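Local coordinates for protein LacI family sugar-binding transcriptional regulator (Enterococcus faecalis V583, PDB 4RK0) that binds ribose in the cleft of its sugar-sensing domain and, like other LacI-family repressors, probably controls transcription by binding DNA through a separate helix-turn-helix domain, at residues 81-85 and 86-90; 130-133 and 134-138. All coordinates share one frame; numbering follows the deposited sequence.

Overall arrangement
Both interactions join a helix end to a strand end of the alpha/beta architecture, in opposite orders and in different sheets. Interaction 1 (81-85 and 86-90) closes helix 76-86 and leads into strand 90-93 of the seven-stranded mixed sheet; interaction 2 (130-133 and 134-138) leaves strand 127-132 of the four-stranded parallel sheet and leads into helix 138-150. Their centres are about 30 Å apart. Interaction 1 is partly buried, and combines backbone hydrogen bonds with packing of leucine, phenylalanine and arginine. Interaction 2 lies largely at the surface, has no hydrogen bond across it, and relies on proline, alanine and methionine contacts beside the ribose pocket.

Interaction 1 (81-85 and 86-90); sequences ETLRA and KKIPF
Phe90 meets two consecutive helix residues, Leu83 and Arg84, in two different ways. Its ring turns an edge to the arginine: Phe90 CZ stands over the centre of one guanidinium face, 4.0 Å from Arg84 CZ, and the two planes are 88° apart. The perpendicular setting is edge-to-face, with the ring supplying the edge and the guanidinium the face. Arg84 reaches it with a chain extended from CG to NE. Leu83 approaches nearer the root of the ring, its CD1 lying 3.8 Å from Phe90 CB and obliquely placed with respect to the ring. The other Leu83 methyl, CD2, turns to Ile88 and sits 4.1 Å from Ile88 CB. Phe90 CG stands between its backbone N and carbonyl carbon (chi1 69°), which carries the far edge of the ring to the guanidinium.

The helix ends in a Schellman motif, with Lys87 at positive phi. Ile88 N donates to Leu83 O at 2.8 Å with an N-H...O angle of 158°, whereas the Lys87 N to Arg84 O bond is weak, at 3.3 Å. Lys86 folds its aliphatic chain against the last turn, bringing CD within 3.1 Å of Thr82 O before the chain bends at chi3.

Elsewhere, Leu83 also packs on Phe67 and Ile69 of strand 66-69, the strand from which this beta-alpha-beta crossover to strand 90-93 starts. Arg84 NH1 forms a salt bridge with Glu99 and a hydrogen bond with Asn80, while Arg84 NH2 bonds to Phe101 O. These bonds fix the rotation of the guanidinium, whose face can then take a hydrocarbon edge while NH1 and NH2 stay engaged. Chemically, the contact divides the work: polar closure is done by the backbone and the arginine nitrogens, and apolar cover by Leu83, Ile88 and Phe90.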
loop_
_atom_site.group_PDB
_atom_site.type_symbol
_atom_site.label_atom_id
_atom_site.label_comp_id
_atom_site.label_asym_id
_atom_site.label_seq_id
_atom_site.Cartn_x
_atom_site.Cartn_y
_atom_site.Cartn_z
ATOM N N GLU A 81 -19.733 20.175 -15.943
ATOM C CA GLU A 81 -19.121 21.360 -16.528
ATOM C C GLU A 81 -17.743 21.147 -17.169
ATOM O O GLU A 81 -17.297 21.976 -17.962
ATOM C CB GLU A 81 -19.080 22.502 -15.498
ATOM C CG GLU A 81 -18.002 22.394 -14.433
ATOM C CD GLU A 81 -18.189 23.381 -13.286
ATOM O OE1 GLU A 81 -19.290 23.962 -13.149
ATOM O OE2 GLU A 81 -17.225 23.572 -12.510
ATOM N N THR A 82 -17.064 20.045 -16.844
ATOM C CA THR A 82 -15.741 19.790 -17.384
ATOM C C THR A 82 -15.771 18.637 -18.383
ATOM O O THR A 82 -15.512 18.828 -19.570
ATOM C CB THR A 82 -14.740 19.468 -16.256
ATOM O OG1 THR A 82 -15.249 18.384 -15.470
ATOM C CG2 THR A 82 -14.535 20.679 -15.348
ATOM N N LEU A 83 -16.095 17.443 -17.900
ATOM C CA LEU A 83 -15.948 16.246 -18.706
ATOM C C LEU A 83 -17.133 16.016 -19.659
ATOM O O LEU A 83 -16.917 15.666 -20.810
ATOM C CB LEU A 83 -15.764 15.016 -17.808
ATOM C CG LEU A 83 -14.668 15.053 -16.735
ATOM C CD1 LEU A 83 -14.588 13.671 -16.094
ATOM C CD2 LEU A 83 -13.308 15.440 -17.304
ATOM N N ARG A 84 -18.374 16.125 -19.188
ATOM C CA ARG A 84 -19.510 15.938 -20.108
ATOM C C ARG A 84 -19.544 17.064 -21.133
ATOM O O ARG A 84 -19.844 16.823 -22.294
ATOM C CB ARG A 84 -20.858 15.862 -19.393
ATOM C CG ARG A 84 -21.253 14.471 -18.933
ATOM C CD ARG A 84 -22.372 14.556 -17.907
ATOM N NE ARG A 84 -22.860 13.245 -17.483
ATOM C CZ ARG A 84 -22.957 12.833 -16.219
ATOM N NH1 ARG A 84 -22.625 13.631 -15.199
ATOM N NH2 ARG A 84 -23.415 11.612 -15.970
ATOM N N ALA A 85 -19.225 18.278 -20.699
ATOM C CA ALA A 85 -19.173 19.424 -21.597
ATOM C C ALA A 85 -18.067 19.286 -22.641
ATOM O O ALA A 85 -18.193 19.799 -23.745
ATOM C CB ALA A 85 -18.984 20.702 -20.804
ATOM N N LYS A 86 -16.983 18.595 -22.310
ATOM C CA LYS A 86 -15.854 18.468 -23.257
ATOM C C LYS A 86 -15.847 17.107 -23.962
ATOM O O LYS A 86 -14.973 16.832 -24.783
ATOM C CB LYS A 86 -14.516 18.716 -22.553
ATOM C CG LYS A 86 -14.309 20.152 -22.085
ATOM C CD LYS A 86 -13.234 20.267 -21.008
ATOM C CE LYS A 86 -11.847 19.908 -21.512
ATOM N NZ LYS A 86 -10.869 19.905 -20.390
ATOM N N LYS A 87 -16.842 16.274 -23.632
ATOM C CA LYS A 87 -16.948 14.895 -24.148
ATOM C C LYS A 87 -15.747 14.034 -23.730
ATOM O O LYS A 87 -15.242 13.219 -24.524
ATOM C CB LYS A 87 -17.073 14.871 -25.685
ATOM C CG LYS A 87 -17.997 15.909 -26.309
ATOM C CD LYS A 87 -19.442 15.462 -26.341
ATOM C CE LYS A 87 -20.206 16.284 -27.365
ATOM N NZ LYS A 87 -21.677 16.160 -27.199
ATOM N N ILE A 88 -15.270 14.212 -22.500
ATOM C CA ILE A 88 -14.144 13.402 -22.036
ATOM C C ILE A 88 -14.770 12.267 -21.265
ATOM O O ILE A 88 -15.505 12.485 -20.320
ATOM C CB ILE A 88 -13.099 14.149 -21.198
ATOM C CG1 ILE A 88 -12.473 15.266 -22.030
ATOM C CG2 ILE A 88 -11.999 13.182 -20.776
ATOM C CD1 ILE A 88 -11.297 15.958 -21.375
ATOM N N PRO A 89 -14.531 11.043 -21.727
ATOM C CA PRO A 89 -15.173 9.908 -21.099
ATOM C C PRO A 89 -14.599 9.645 -19.695
ATOM O O PRO A 89 -13.446 9.982 -19.422
ATOM C CB PRO A 89 -14.838 8.760 -22.049
ATOM C CG PRO A 89 -13.543 9.154 -22.654
ATOM C CD PRO A 89 -13.614 10.638 -22.802
ATOM N N PHE A 90 -15.448 9.121 -18.843
ATOM C CA PHE A 90 -15.080 8.752 -17.485
ATOM C C PHE A 90 -15.904 7.581 -16.954
ATOM O O PHE A 90 -16.885 7.146 -17.545
ATOM C CB PHE A 90 -15.244 9.958 -16.559
ATOM C CG PHE A 90 -16.686 10.363 -16.339
ATOM C CD1 PHE A 90 -17.325 11.229 -17.205
ATOM C CD2 PHE A 90 -17.400 9.849 -15.286
ATOM C CE1 PHE A 90 -18.658 11.573 -17.006
ATOM C CE2 PHE A 90 -18.720 10.188 -15.076
ATOM C CZ PHE A 90 -19.363 11.055 -15.946
#

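Interaction 2 (130-133 and 134-138); sequences VVMP and PHAPV
Ala136 turns its methyl back toward the strand it follows, where Met132 and Pro133 receive it. Three measurements define this compact side. Ala136 CB lies 3.8 Å from Pro133 O, 4.2 Å from Pro133 CG and 4.1 Å from Met132 CE, so one small methyl touches a carbonyl oxygen, a ring carbon and a thioether methyl. Met132 delivers CE through a bent chain: CG sits between the backbone N and the carbonyl carbon (chi1 71°), and the bend at chi3 (-69°) swings the methyl toward Ala136. Its buried side chain also packs on Leu144 of helix 138-150 and on Leu157 of strand 154-159, which ties the loop contact to the interior of this lobe.

The two prolines abut along the chain, with Pro133 CB 3.6 Å from Pro134 CD; their CA atoms, 3.8 Å apart, fit a trans peptide. Each ring restricts its own phi, and neither proline nitrogen has a hydrogen to donate. No hydrogen bond joins the two segments, which is consistent with a bend shaped by van der Waals contact and the restricted phi of the prolines.

The solvent side is looser. Pro134 is exposed; its CB points away from 130-133, although the CD side of the ring abuts Pro133, and the side chain touches Glu159. His135 is exposed too; its positive phi (40°) carries the chain round the corner, and its side chain makes no contact with 130-133.

Beyond the bend, Pro137 occupies the N-cap position of helix 138-150 and touches Gln95, a ribose-pocket residue. Asn139, Ile140 and Arg143, from the first turns of that helix, also line the pocket, and the Pro133 side chain is about 8 Å from the sugar. A loop from a parallel strand's C-terminal end to a ligand-facing helix is characteristic of the periplasmic binding protein-like fold.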
loop_
_atom_site.group_PDB
_atom_site.type_symbol
_atom_site.label_atom_id
_atom_site.label_comp_id
_atom_site.label_asym_id
_atom_site.label_seq_id
_atom_site.Cartn_x
_atom_site.Cartn_y
_atom_site.Cartn_z
ATOM N N VAL A 130 -20.773 -1.897 15.170
ATOM C CA VAL A 130 -20.294 -1.621 13.833
ATOM C C VAL A 130 -19.420 -0.390 13.917
ATOM O O VAL A 130 -19.842 0.650 14.438
ATOM C CB VAL A 130 -21.439 -1.371 12.829
ATOM C CG1 VAL A 130 -20.861 -1.079 11.447
ATOM C CG2 VAL A 130 -22.372 -2.559 12.773
ATOM N N VAL A 131 -18.182 -0.496 13.437
ATOM C CA VAL A 131 -17.243 0.610 13.546
ATOM C C VAL A 131 -17.037 1.162 12.156
ATOM O O VAL A 131 -16.593 0.437 11.225
ATOM C CB VAL A 131 -15.871 0.155 14.122
ATOM C CG1 VAL A 131 -14.923 1.336 14.234
ATOM C CG2 VAL A 131 -16.025 -0.514 15.465
ATOM N N MET A 132 -17.344 2.444 11.994
ATOM C CA MET A 132 -17.366 3.059 10.650
ATOM C C MET A 132 -17.171 4.568 10.690
ATOM O O MET A 132 -17.300 5.143 11.749
ATOM C CB MET A 132 -18.697 2.705 9.978
ATOM C CG MET A 132 -19.950 3.380 10.537
ATOM S SD MET A 132 -21.413 2.636 9.726
ATOM C CE MET A 132 -21.240 3.249 8.061
ATOM N N PRO A 133 -16.873 5.214 9.539
ATOM C CA PRO A 133 -16.688 6.653 9.542
ATOM C C PRO A 133 -17.996 7.393 9.580
ATOM O O PRO A 133 -19.019 6.821 9.214
ATOM C CB PRO A 133 -15.950 6.947 8.228
ATOM C CG PRO A 133 -16.308 5.818 7.324
ATOM C CD PRO A 133 -16.703 4.645 8.187
ATOM N N PRO A 134 -17.967 8.652 10.050
ATOM C CA PRO A 134 -19.154 9.503 9.942
ATOM C C PRO A 134 -19.342 9.970 8.528
ATOM O O PRO A 134 -18.387 9.961 7.764
ATOM C CB PRO A 134 -18.806 10.682 10.864
ATOM C CG PRO A 134 -17.326 10.807 10.755
ATOM C CD PRO A 134 -16.848 9.365 10.699
ATOM N N HIS A 135 -20.567 10.389 8.162
ATOM C CA HIS A 135 -20.898 10.855 6.799
ATOM C C HIS A 135 -20.198 9.994 5.780
ATOM O O HIS A 135 -19.452 10.457 4.920
ATOM C CB HIS A 135 -20.575 12.348 6.608
ATOM C CG HIS A 135 -21.029 13.193 7.758
ATOM N ND1 HIS A 135 -22.330 13.172 8.224
ATOM C CD2 HIS A 135 -20.358 14.058 8.555
ATOM C CE1 HIS A 135 -22.442 14.000 9.247
ATOM N NE2 HIS A 135 -21.259 14.550 9.469
ATOM N N ALA A 136 -20.467 8.715 5.905
ATOM C CA ALA A 136 -19.786 7.705 5.118
ATOM C C ALA A 136 -20.153 7.828 3.648
ATOM O O ALA A 136 -21.281 8.190 3.336
ATOM C CB ALA A 136 -20.177 6.335 5.644
ATOM N N PRO A 137 -19.217 7.504 2.730
ATOM C CA PRO A 137 -19.587 7.354 1.327
ATOM C C PRO A 137 -20.693 6.339 1.156
ATOM O O PRO A 137 -20.876 5.480 2.016
ATOM C CB PRO A 137 -18.294 6.875 0.664
ATOM C CG PRO A 137 -17.216 7.415 1.538
ATOM C CD PRO A 137 -17.763 7.357 2.930
ATOM N N VAL A 138 -21.465 6.460 0.070
ATOM C CA VAL A 138 -22.657 5.626 -0.083
ATOM C C VAL A 138 -22.354 4.119 -0.110
ATOM O O VAL A 138 -23.062 3.347 0.524
ATOM C CB VAL A 138 -23.466 6.035 -1.333
ATOM C CG1 VAL A 138 -24.630 5.088 -1.548
ATOM C CG2 VAL A 138 -23.981 7.469 -1.150
#